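Local coordinates for uncharacterized protein (Pyrococcus furiosus, PDB 3IDU) that is of unknown function but carries a CARDB domain, an all-beta module of the E-set clan that binds two manganese ions, at residues K24-V29 / A35-H40; R55-G60 / V96-T101; F80-T83 / M89-I92; V102-L105 / N109-A112. All coordinates share one frame; numbering follows the deposited sequence.

Contact 1: K24-V29 / A35-H40; sequences KGPDVV and AEYEVH
Lys24 and Glu38 form an antiparallel hydrogen-bonded pair, their CA atoms 5.1 Å apart, where strand 19-24 ends against strand 35-43 at the border of the three-stranded sheet of this CARDB beta-sandwich. Both backbone bonds of the pair are made: Lys24 N gives to Glu38 O, and Glu38 N to Lys24 O at 2.7 Å. Beyond this point the first strand breaks off. Gly25 adopts backbone angles that suit glycine, phi 162° and psi -177°, and its CA passes CD2 of the Tyr37 ring at 3.7 Å. The following Pro26 lays its CD over one face of that ring, 4.0 Å from the centroid, a CH-pi contact displaced toward the rim, while its CG lies near Tyr37 CZ and OH. The chain then crosses to the other sheet, where 28-29 pairs with strand 111-118; Val29 CG1 returns to touch Ala35 CB at 3.7 Å and also packs on the Tyr37 hydroxyl. Tyr37, its CG opposite the carbonyl carbon (chi1 -69°), thus holds its ring alongside Gly25 and Pro26, between the bend and the sandwich interior, where it also meets the nearly parallel ring of Phe80. On the His40 side of the pair, the extended Lys24 chain passes across the imidazole at about a right angle, with CD off-centre 4.1 Å from the centroid and CE above the middle of the ring; ND1 of that imidazole is held by Glu75. The bend itself is tied by the phenol: Tyr37 OH donates to Pro26 O at 2.7 Å, lying in the plane of that carbonyl.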
loop_
_atom_site.group_PDB
_atom_site.type_symbol
_atom_site.label_atom_id
_atom_site.label_comp_id
_atom_site.label_asym_id
_atom_site.label_seq_id
_atom_site.Cartn_x
_atom_site.Cartn_y
_atom_site.Cartn_z
ATOM N N LYS A 24 4.287 3.531 4.911
ATOM C CA LYS A 24 4.861 4.406 5.929
ATOM C C LYS A 24 5.748 3.602 6.868
ATOM O O LYS A 24 5.395 2.496 7.274
ATOM C CB LYS A 24 3.763 5.109 6.732
ATOM C CG LYS A 24 2.931 6.073 5.914
ATOM C CD LYS A 24 2.119 6.999 6.800
ATOM C CE LYS A 24 1.286 7.947 5.954
ATOM N NZ LYS A 24 0.572 8.946 6.789
ATOM N N GLY A 25 6.904 4.159 7.205
ATOM C CA GLY A 25 7.823 3.471 8.094
ATOM C C GLY A 25 9.220 4.053 7.990
ATOM O O GLY A 25 9.424 5.019 7.262
ATOM N N PRO A 26 10.209 3.484 8.698
ATOM C CA PRO A 26 11.583 3.998 8.645
ATOM C C PRO A 26 12.223 3.890 7.266
ATOM O O PRO A 26 12.161 2.844 6.618
ATOM C CB PRO A 26 12.304 3.150 9.688
ATOM C CG PRO A 26 11.586 1.840 9.597
ATOM C CD PRO A 26 10.134 2.278 9.541
ATOM N N ASP A 27 12.833 4.983 6.822
ATOM C CA ASP A 27 13.497 5.021 5.528
ATOM C C ASP A 27 14.951 4.580 5.680
ATOM O O ASP A 27 15.694 4.484 4.701
ATOM C CB ASP A 27 13.426 6.433 4.936
ATOM C CG ASP A 27 13.996 7.491 5.864
ATOM O OD1 ASP A 27 13.541 7.578 7.024
ATOM O OD2 ASP A 27 14.895 8.242 5.432
ATOM N N VAL A 28 15.342 4.310 6.920
ATOM C CA VAL A 28 16.694 3.863 7.231
ATOM C C VAL A 28 16.620 2.843 8.359
ATOM O O VAL A 28 16.115 3.143 9.440
ATOM C CB VAL A 28 17.585 5.039 7.681
ATOM C CG1 VAL A 28 18.991 4.539 7.966
ATOM C CG2 VAL A 28 17.611 6.114 6.606
ATOM N N VAL A 29 17.116 1.638 8.099
ATOM C CA VAL A 29 17.097 0.575 9.098
ATOM C C VAL A 29 18.451 -0.118 9.208
ATOM O O VAL A 29 19.249 -0.096 8.271
ATOM C CB VAL A 29 16.027 -0.489 8.761
ATOM C CG1 VAL A 29 14.640 0.128 8.822
ATOM C CG2 VAL A 29 16.290 -1.065 7.382
ATOM N N ALA A 35 12.040 -3.990 11.991
ATOM C CA ALA A 35 11.476 -2.741 11.496
ATOM C C ALA A 35 9.986 -2.939 11.229
ATOM O O ALA A 35 9.577 -3.953 10.662
ATOM C CB ALA A 35 12.191 -2.308 10.219
ATOM N N GLU A 36 9.177 -1.968 11.641
ATOM C CA GLU A 36 7.734 -2.054 11.452
ATOM C C GLU A 36 7.240 -1.044 10.421
ATOM O O GLU A 36 7.506 0.153 10.533
ATOM C CB GLU A 36 7.021 -1.828 12.791
ATOM C CG GLU A 36 7.428 -2.820 13.878
ATOM C CD GLU A 36 6.752 -2.555 15.213
ATOM O OE1 GLU A 36 7.023 -3.306 16.174
ATOM O OE2 GLU A 36 5.954 -1.600 15.303
ATOM N N TYR A 37 6.527 -1.537 9.412
ATOM C CA TYR A 37 5.992 -0.673 8.365
ATOM C C TYR A 37 4.480 -0.744 8.327
ATOM O O TYR A 37 3.882 -1.685 8.841
ATOM C CB TYR A 37 6.543 -1.068 6.993
ATOM C CG TYR A 37 8.013 -0.777 6.815
ATOM C CD1 TYR A 37 8.984 -1.659 7.290
ATOM C CD2 TYR A 37 8.434 0.398 6.198
ATOM C CE1 TYR A 37 10.345 -1.371 7.152
ATOM C CE2 TYR A 37 9.785 0.694 6.056
ATOM C CZ TYR A 37 10.734 -0.192 6.535
ATOM O OH TYR A 37 12.070 0.112 6.406
ATOM N N GLU A 38 3.861 0.261 7.721
ATOM C CA GLU A 38 2.412 0.282 7.612
ATOM C C GLU A 38 1.994 0.537 6.176
ATOM O O GLU A 38 2.554 1.396 5.493
ATOM C CB GLU A 38 1.809 1.371 8.505
ATOM C CG GLU A 38 2.224 1.294 9.964
ATOM C CD GLU A 38 1.470 2.283 10.830
ATOM O OE1 GLU A 38 1.381 3.468 10.441
ATOM O OE2 GLU A 38 0.973 1.879 11.902
ATOM N N VAL A 39 1.013 -0.229 5.720
ATOM C CA VAL A 39 0.488 -0.057 4.379
ATOM C C VAL A 39 -0.898 0.546 4.571
ATOM O O VAL A 39 -1.772 -0.076 5.168
ATOM C CB VAL A 39 0.373 -1.403 3.636
ATOM C CG1 VAL A 39 -0.235 -1.178 2.260
ATOM C CG2 VAL A 39 1.760 -2.044 3.499
ATOM N N HIS A 40 -1.076 1.778 4.101
ATOM C CA HIS A 40 -2.354 2.469 4.214
ATOM C C HIS A 40 -3.139 2.277 2.919
ATOM O O HIS A 40 -2.768 2.815 1.879
ATOM C CB HIS A 40 -2.129 3.964 4.470
ATOM C CG HIS A 40 -1.528 4.263 5.808
ATOM N ND1 HIS A 40 -2.149 5.065 6.740
ATOM C CD2 HIS A 40 -0.377 3.839 6.384
ATOM C CE1 HIS A 40 -1.409 5.120 7.835
ATOM N NE2 HIS A 40 -0.329 4.384 7.644
#

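Contact 2: R55-G60 / V96-T101; sequences RVYING and VDEENT. With MN (manganese (II) ion), chain D.
Arg55 and Glu99 form a salt bridge that joins strand 49-58, in the five-stranded sheet of the CARDB beta-sandwich, to the type I beta turn from Asp97 to Asn100 that opens the manganese-binding loop. The close part of the contact is polar. Arg55 NH2 donates to Glu99 OE1 at 2.8 Å in a nearly straight bond, in the guanidinium plane but 27° out of the carboxylate plane, on the syn side. The second leg, Arg55 NH1 to Glu99 OE2, is weak at 3.3 Å, giving an uneven two-pronged grip. Glu99 reaches it by a bend at chi2 (-92°) that turns its carboxylate back toward the arginine. From the strand, Tyr57 OH donates to the syn lone pair of Glu98 OE1 at 2.7 Å; the carboxylate oxygen sits at the ring edge and also accepts from Thr95. Between the two grips the fit is looser: Glu98 CB only comes to 3.6 Å from Arg55 NH1, and on the side toward the strands a water accepts from Glu98 N and, weakly, from Arg55 NH1. The far side of the turn faces the metal. Thr101 N donates to Asp97 OD1, steadying the carboxylate, while Asp97 OD2 and Asn100 OD1 bind manganese at 2.3 Å and 2.5 Å. Val102, Glu104 and Glu107 also bind this ion, and its water ligand donates to Asp97 O at 2.7 Å.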
loop_
_atom_site.group_PDB
_atom_site.type_symbol
_atom_site.label_atom_id
_atom_site.label_comp_id
_atom_site.label_asym_id
_atom_site.label_seq_id
_atom_site.Cartn_x
_atom_site.Cartn_y
_atom_site.Cartn_z
ATOM N N ARG A 55 -0.596 -6.302 -2.000
ATOM C CA ARG A 55 0.668 -7.010 -2.004
ATOM C C ARG A 55 1.823 -6.066 -1.715
ATOM O O ARG A 55 1.809 -4.897 -2.115
ATOM C CB ARG A 55 0.896 -7.683 -3.370
ATOM C CG ARG A 55 -0.200 -8.664 -3.809
ATOM C CD ARG A 55 0.123 -9.274 -5.175
ATOM N NE ARG A 55 -0.859 -10.256 -5.647
ATOM C CZ ARG A 55 -2.038 -9.956 -6.189
ATOM N NH1 ARG A 55 -2.409 -8.693 -6.335
ATOM N NH2 ARG A 55 -2.842 -10.925 -6.611
ATOM N N VAL A 56 2.814 -6.578 -0.993
ATOM C CA VAL A 56 4.012 -5.813 -0.677
ATOM C C VAL A 56 5.189 -6.577 -1.271
ATOM O O VAL A 56 5.299 -7.793 -1.122
ATOM C CB VAL A 56 4.208 -5.634 0.853
ATOM C CG1 VAL A 56 5.648 -5.220 1.153
ATOM C CG2 VAL A 56 3.263 -4.561 1.367
ATOM N N TYR A 57 6.048 -5.839 -1.964
ATOM C CA TYR A 57 7.232 -6.378 -2.617
ATOM C C TYR A 57 8.458 -5.671 -2.074
ATOM O O TYR A 57 8.403 -4.489 -1.735
ATOM C CB TYR A 57 7.189 -6.106 -4.123
ATOM C CG TYR A 57 6.034 -6.718 -4.873
ATOM C CD1 TYR A 57 6.147 -7.978 -5.454
ATOM C CD2 TYR A 57 4.834 -6.025 -5.030
ATOM C CE1 TYR A 57 5.103 -8.533 -6.175
ATOM C CE2 TYR A 57 3.781 -6.575 -5.750
ATOM C CZ TYR A 57 3.921 -7.829 -6.321
ATOM O OH TYR A 57 2.876 -8.370 -7.032
ATOM N N ILE A 58 9.565 -6.396 -2.005
ATOM C CA ILE A 58 10.829 -5.834 -1.554
ATOM C C ILE A 58 11.802 -6.160 -2.685
ATOM O O ILE A 58 12.081 -7.327 -2.947
ATOM C CB ILE A 58 11.269 -6.472 -0.226
ATOM C CG1 ILE A 58 10.260 -6.096 0.867
ATOM C CG2 ILE A 58 12.677 -6.012 0.138
ATOM C CD1 ILE A 58 10.556 -6.690 2.227
ATOM N N ASN A 59 12.299 -5.119 -3.351
ATOM C CA ASN A 59 13.198 -5.274 -4.493
ATOM C C ASN A 59 12.602 -6.201 -5.554
ATOM O O ASN A 59 13.283 -7.064 -6.114
ATOM C CB ASN A 59 14.584 -5.759 -4.044
ATOM C CG ASN A 59 15.510 -4.605 -3.686
ATOM O OD1 ASN A 59 15.122 -3.439 -3.777
ATOM N ND2 ASN A 59 16.738 -4.921 -3.286
ATOM N N GLY A 60 11.309 -6.010 -5.813
ATOM C CA GLY A 60 10.607 -6.781 -6.827
ATOM C C GLY A 60 10.111 -8.160 -6.452
ATOM O O GLY A 60 9.330 -8.753 -7.195
ATOM N N VAL A 96 -2.402 -2.520 -4.922
ATOM C CA VAL A 96 -3.758 -2.912 -4.583
ATOM C C VAL A 96 -4.475 -3.147 -5.913
ATOM O O VAL A 96 -4.312 -2.386 -6.866
ATOM C CB VAL A 96 -4.464 -1.848 -3.706
ATOM C CG1 VAL A 96 -4.529 -0.513 -4.429
ATOM C CG2 VAL A 96 -5.858 -2.332 -3.333
ATOM N N ASP A 97 -5.248 -4.228 -5.965
ATOM C CA ASP A 97 -5.949 -4.645 -7.173
ATOM C C ASP A 97 -4.996 -4.680 -8.358
ATOM O O ASP A 97 -5.296 -4.159 -9.431
ATOM C CB ASP A 97 -7.130 -3.737 -7.519
ATOM C CG ASP A 97 -7.956 -4.297 -8.666
ATOM O OD1 ASP A 97 -8.026 -5.540 -8.769
ATOM O OD2 ASP A 97 -8.538 -3.520 -9.452
ATOM N N GLU A 98 -3.845 -5.306 -8.162
ATOM C CA GLU A 98 -2.858 -5.395 -9.221
ATOM C C GLU A 98 -3.403 -6.139 -10.437
ATOM O O GLU A 98 -3.000 -5.860 -11.566
ATOM C CB GLU A 98 -1.603 -6.091 -8.701
ATOM C CG GLU A 98 -0.355 -5.727 -9.465
ATOM C CD GLU A 98 0.866 -6.446 -8.938
ATOM O OE1 GLU A 98 1.021 -6.526 -7.700
ATOM O OE2 GLU A 98 1.673 -6.918 -9.762
ATOM N N GLU A 99 -4.319 -7.082 -10.208
ATOM C CA GLU A 99 -4.917 -7.866 -11.299
ATOM C C GLU A 99 -6.040 -7.085 -11.973
ATOM O O GLU A 99 -6.677 -7.568 -12.908
ATOM C CB GLU A 99 -5.479 -9.186 -10.767
ATOM C CG GLU A 99 -6.385 -9.025 -9.560
ATOM C CD GLU A 99 -5.631 -9.147 -8.247
ATOM O OE1 GLU A 99 -5.202 -10.276 -7.920
ATOM O OE2 GLU A 99 -5.462 -8.122 -7.548
ATOM N N ASN A 100 -6.252 -5.868 -11.484
ATOM C CA ASN A 100 -7.281 -4.965 -11.974
ATOM C C ASN A 100 -8.616 -5.639 -12.252
ATOM O O ASN A 100 -9.076 -5.725 -13.394
ATOM C CB ASN A 100 -6.800 -4.215 -13.212
ATOM C CG ASN A 100 -7.769 -3.128 -13.635
ATOM O OD1 ASN A 100 -8.435 -2.497 -12.789
ATOM N ND2 ASN A 100 -7.851 -2.888 -14.939
ATOM N N THR A 101 -9.235 -6.113 -11.179
ATOM C CA THR A 101 -10.533 -6.763 -11.267
ATOM C C THR A 101 -11.605 -5.809 -10.735
ATOM O O THR A 101 -12.787 -6.150 -10.688
ATOM C CB THR A 101 -10.547 -8.078 -10.457
ATOM O OG1 THR A 101 -10.118 -7.823 -9.115
ATOM C CG2 THR A 101 -9.611 -9.101 -11.093
HETATM MN MN MN D . -8.650 -1.505 -10.473
HETATM O O HOH W 1 -2.390 -6.145 -5.622
HETATM O O HOH W 2 -6.368 -1.982 -10.550
#

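Contact 3: F80-T83 / M89-I92; sequences FNWT and MYRI
Trp82 turns its CG away from its own backbone N (chi1 178°), and Tyr90 sets CG opposite its carbonyl carbon (chi1 -64°); the first rotation sends the indole across the gap between the sheets, and the second turns the phenol so that its face receives it. The two strands, 75-82 of the three-stranded sheet and 88-96 of the five-stranded one, run nearly antiparallel, with their short segments 12.7 Å apart at closest approach. At that spacing no backbone bond joins them, and the contact between these layers of the CARDB fold is made by side chains. The indole comes edge-on: the far corner of its six-membered ring points at the face of the phenol, with Trp82 CH2 lying 3.8 Å from Tyr90 CG. This is a T-shaped pair, its centroids 5.5 Å apart and its planes at 77°, placed toward the CB end of the phenol and away from the hydroxyl. Beneath it the packing becomes aliphatic and lighter. Ile92 directs CD1 to Trp82 CZ3 and CG2 to Phe80 CZ, both at 4.5 Å, so that its two branches serve both aromatic residues of the facing strand. Val56 of strand 49-58 borders Phe80 and Ile92, Ile58 lies beside Trp82, and Val118 touches both Trp82 and Tyr90. The hydroxyl of Tyr90 takes no part, making a weak hydrogen bond to Gln86 O. With no hydrogen bond between the segments, cohesion here rests on dispersion and on the electrostatics of ring C-H against pi face, which are consistent with the T-shaped meeting.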
loop_
_atom_site.group_PDB
_atom_site.type_symbol
_atom_site.label_atom_id
_atom_site.label_comp_id
_atom_site.label_asym_id
_atom_site.label_seq_id
_atom_site.Cartn_x
_atom_site.Cartn_y
_atom_site.Cartn_z
ATOM N N PHE A 80 3.298 -4.942 8.705
ATOM C CA PHE A 80 4.206 -6.044 8.434
ATOM C C PHE A 80 5.571 -5.684 8.995
ATOM O O PHE A 80 6.007 -4.532 8.911
ATOM C CB PHE A 80 4.300 -6.346 6.927
ATOM C CG PHE A 80 4.998 -5.281 6.121
ATOM C CD1 PHE A 80 4.283 -4.216 5.580
ATOM C CD2 PHE A 80 6.372 -5.354 5.890
ATOM C CE1 PHE A 80 4.924 -3.239 4.817
ATOM C CE2 PHE A 80 7.024 -4.383 5.130
ATOM C CZ PHE A 80 6.299 -3.323 4.591
ATOM N N ASN A 81 6.232 -6.667 9.593
ATOM C CA ASN A 81 7.555 -6.442 10.156
ATOM C C ASN A 81 8.596 -6.946 9.175
ATOM O O ASN A 81 8.345 -7.873 8.407
ATOM C CB ASN A 81 7.713 -7.176 11.490
ATOM C CG ASN A 81 6.653 -6.785 12.504
ATOM O OD1 ASN A 81 6.244 -5.622 12.581
ATOM N ND2 ASN A 81 6.213 -7.755 13.301
ATOM N N TRP A 82 9.768 -6.323 9.200
ATOM C CA TRP A 82 10.850 -6.717 8.317
ATOM C C TRP A 82 12.199 -6.580 9.008
ATOM O O TRP A 82 12.581 -5.493 9.446
ATOM C CB TRP A 82 10.835 -5.870 7.044
ATOM C CG TRP A 82 11.956 -6.192 6.097
ATOM C CD1 TRP A 82 12.405 -7.436 5.748
ATOM C CD2 TRP A 82 12.733 -5.259 5.341
ATOM N NE1 TRP A 82 13.412 -7.333 4.818
ATOM C CE2 TRP A 82 13.635 -6.008 4.550
ATOM C CE3 TRP A 82 12.757 -3.861 5.254
ATOM C CZ2 TRP A 82 14.548 -5.405 3.681
ATOM C CZ3 TRP A 82 13.664 -3.260 4.388
ATOM C CH2 TRP A 82 14.549 -4.035 3.612
ATOM N N THR A 83 12.913 -7.696 9.098
ATOM C CA THR A 83 14.227 -7.721 9.719
ATOM C C THR A 83 15.260 -8.025 8.640
ATOM O O THR A 83 15.513 -9.191 8.328
ATOM C CB THR A 83 14.307 -8.808 10.807
ATOM O OG1 THR A 83 13.209 -8.655 11.717
ATOM C CG2 THR A 83 15.613 -8.686 11.580
HETATM N N MSE A 89 20.512 -0.481 -0.616
HETATM C CA MSE A 89 19.332 0.328 -0.909
HETATM C C MSE A 89 18.213 -0.568 -1.431
HETATM O O MSE A 89 18.311 -1.128 -2.522
HETATM C CB MSE A 89 19.665 1.392 -1.956
HETATM C CG MSE A 89 18.495 2.293 -2.321
HETATM SE SE MSE A 89 17.906 3.386 -0.834
HETATM C CE MSE A 89 18.829 5.025 -1.301
ATOM N N TYR A 90 17.146 -0.688 -0.647
ATOM C CA TYR A 90 16.010 -1.525 -1.008
ATOM C C TYR A 90 14.786 -0.698 -1.393
ATOM O O TYR A 90 14.544 0.369 -0.831
ATOM C CB TYR A 90 15.657 -2.445 0.164
ATOM C CG TYR A 90 16.736 -3.446 0.514
ATOM C CD1 TYR A 90 16.689 -4.751 0.026
ATOM C CD2 TYR A 90 17.809 -3.088 1.330
ATOM C CE1 TYR A 90 17.680 -5.678 0.342
ATOM C CE2 TYR A 90 18.808 -4.005 1.653
ATOM C CZ TYR A 90 18.737 -5.297 1.158
ATOM O OH TYR A 90 19.721 -6.207 1.477
ATOM N N ARG A 91 14.020 -1.198 -2.359
ATOM C CA ARG A 91 12.807 -0.523 -2.814
ATOM C C ARG A 91 11.582 -1.342 -2.420
ATOM O O ARG A 91 11.439 -2.496 -2.822
ATOM C CB ARG A 91 12.837 -0.340 -4.335
ATOM C CG ARG A 91 11.539 0.223 -4.916
ATOM C CD ARG A 91 11.629 0.449 -6.428
ATOM N NE ARG A 91 12.632 1.450 -6.790
ATOM C CZ ARG A 91 13.919 1.191 -7.011
ATOM N NH1 ARG A 91 14.377 -0.050 -6.912
ATOM N NH2 ARG A 91 14.750 2.175 -7.335
ATOM N N ILE A 92 10.709 -0.749 -1.615
ATOM C CA ILE A 92 9.493 -1.431 -1.186
ATOM C C ILE A 92 8.349 -0.952 -2.075
ATOM O O ILE A 92 8.176 0.248 -2.279
ATOM C CB ILE A 92 9.123 -1.106 0.293
ATOM C CG1 ILE A 92 10.183 -1.660 1.251
ATOM C CG2 ILE A 92 7.792 -1.761 0.657
ATOM C CD1 ILE A 92 11.564 -1.098 1.059
#

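Contact 4: V102-L105 / N109-A112; sequences VVEL and NNVA. With MN (manganese (II) ion), chain C; MN (manganese (II) ion), chain D.
Glu104 and Asn110 approach from opposite directions and meet at the paired manganese sites, in the loop between strands 88-96 and 111-118 of the CARDB beta-sandwich. From CB, the glutamate sets CG opposite the carbonyl carbon (chi1 -49°) and runs on extended; CG passes 3.7 Å from the manganese ion also bound by Asp97 and Asn100, and CD lies 3.2 Å from that ion and 3.4 Å from the other manganese. OE1 binds the manganese shared with Asn109 OD1 and Asn110 OD1, all three at 2.2 Å, whereas OE2 binds the Asp97 ion, also at 2.2 Å. Glu104 therefore bridges the pair. Asn110 is also bifunctional: with OD1 on a metal, its ND2 donates to the syn lone pair of Glu104 OE2 at 2.9 Å, the acceptor 16° out of the amide plane, and only weakly to OE1. ND2 also bonds to Val96 O, fixing the amide's rotation. Asp18, Leu19 and Asn106 complete the ion held by Asn109 and Asn110; the Asp97 ion also takes Val102 O at 2.4 Å, a water and Glu107. Asn109 OD1 and Asn110 OD1, only 2.9 Å apart, are drawn together by the metal they share. The cations probably offset the clustered carboxylates' charge and stabilise an ionised Glu104, and coordination probably contributes much to the shape of this loop, beside backbone bonds such as that of Asn110 to Val96.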
loop_
_atom_site.group_PDB
_atom_site.type_symbol
_atom_site.label_atom_id
_atom_site.label_comp_id
_atom_site.label_asym_id
_atom_site.label_seq_id
_atom_site.Cartn_x
_atom_site.Cartn_y
_atom_site.Cartn_z
ATOM N N VAL A 102 -11.183 -4.608 -10.344
ATOM C CA VAL A 102 -12.097 -3.596 -9.822
ATOM C C VAL A 102 -12.026 -2.326 -10.668
ATOM O O VAL A 102 -10.965 -1.724 -10.780
ATOM C CB VAL A 102 -11.749 -3.217 -8.360
ATOM C CG1 VAL A 102 -12.756 -2.212 -7.827
ATOM C CG2 VAL A 102 -11.723 -4.464 -7.486
ATOM N N VAL A 103 -13.146 -1.934 -11.275
ATOM C CA VAL A 103 -13.177 -0.713 -12.085
ATOM C C VAL A 103 -13.201 0.466 -11.128
ATOM O O VAL A 103 -14.110 0.582 -10.316
ATOM C CB VAL A 103 -14.424 -0.669 -12.995
ATOM C CG1 VAL A 103 -14.509 0.685 -13.714
ATOM C CG2 VAL A 103 -14.339 -1.792 -14.024
ATOM N N GLU A 104 -12.199 1.338 -11.226
ATOM C CA GLU A 104 -12.098 2.492 -10.337
ATOM C C GLU A 104 -12.009 3.809 -11.083
ATOM O O GLU A 104 -11.872 3.853 -12.308
ATOM C CB GLU A 104 -10.841 2.402 -9.473
ATOM C CG GLU A 104 -10.601 1.087 -8.761
ATOM C CD GLU A 104 -9.128 0.898 -8.435
ATOM O OE1 GLU A 104 -8.514 1.833 -7.888
ATOM O OE2 GLU A 104 -8.581 -0.181 -8.729
ATOM N N LEU A 105 -12.048 4.883 -10.307
ATOM C CA LEU A 105 -11.933 6.231 -10.841
ATOM C C LEU A 105 -10.514 6.443 -11.367
ATOM O O LEU A 105 -10.287 7.271 -12.247
ATOM C CB LEU A 105 -12.204 7.256 -9.740
ATOM C CG LEU A 105 -13.550 7.184 -9.024
ATOM C CD1 LEU A 105 -13.518 8.092 -7.805
ATOM C CD2 LEU A 105 -14.665 7.595 -9.976
ATOM N N ASN A 109 -3.136 5.023 -9.431
ATOM C CA ASN A 109 -2.737 5.417 -8.082
ATOM C C ASN A 109 -2.819 4.181 -7.189
ATOM O O ASN A 109 -2.996 4.274 -5.970
ATOM C CB ASN A 109 -3.650 6.531 -7.541
ATOM C CG ASN A 109 -5.114 6.118 -7.469
ATOM O OD1 ASN A 109 -5.498 5.063 -7.965
ATOM N ND2 ASN A 109 -5.940 6.965 -6.856
ATOM N N ASN A 110 -2.670 3.018 -7.815
ATOM C CA ASN A 110 -2.750 1.739 -7.120
ATOM C C ASN A 110 -1.389 1.170 -6.749
ATOM O O ASN A 110 -1.302 0.036 -6.284
ATOM C CB ASN A 110 -3.503 0.728 -7.988
ATOM C CG ASN A 110 -4.981 1.030 -8.085
ATOM O OD1 ASN A 110 -5.378 2.164 -8.342
ATOM N ND2 ASN A 110 -5.805 0.012 -7.891
ATOM N N VAL A 111 -0.328 1.946 -6.947
ATOM C CA VAL A 111 1.016 1.473 -6.627
ATOM C C VAL A 111 1.801 2.483 -5.796
ATOM O O VAL A 111 1.829 3.674 -6.115
ATOM C CB VAL A 111 1.814 1.176 -7.914
ATOM C CG1 VAL A 111 3.214 0.701 -7.559
ATOM C CG2 VAL A 111 1.092 0.127 -8.747
ATOM N N ALA A 112 2.435 1.994 -4.734
ATOM C CA ALA A 112 3.245 2.821 -3.850
ATOM C C ALA A 112 4.706 2.390 -3.953
ATOM O O ALA A 112 5.010 1.213 -4.181
ATOM C CB ALA A 112 2.764 2.682 -2.407
HETATM MN MN MN C . -7.023 3.513 -7.757
HETATM MN MN MN D . -8.650 -1.505 -10.473
HETATM O O HOH W 2 -6.368 -1.982 -10.550
#

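How the contacts relate
From the N terminus, contact 1 comes first: it closes the short loop between 24-29 and 35-40, where the chain leaves the three-stranded sheet, reaches the five-stranded one and returns. Contact 2 then spans a long excursion, from 55-60 to 96-101, and contact 3 falls within it, packing strand 75-82 of one sheet against 88-96 of the other. Contact 4 follows contact 2 along the chain and closes the end of the metal loop before strand 111-118. Contacts 1 and 3 use neighbouring strands of one sheet, with Ala35 O hydrogen-bonded to Trp82 N. Contacts 2 and 4 share one manganese ion and lie about 11 Å apart between centres, whereas contacts 3 and 4 lie on opposite sides of the chain's centre.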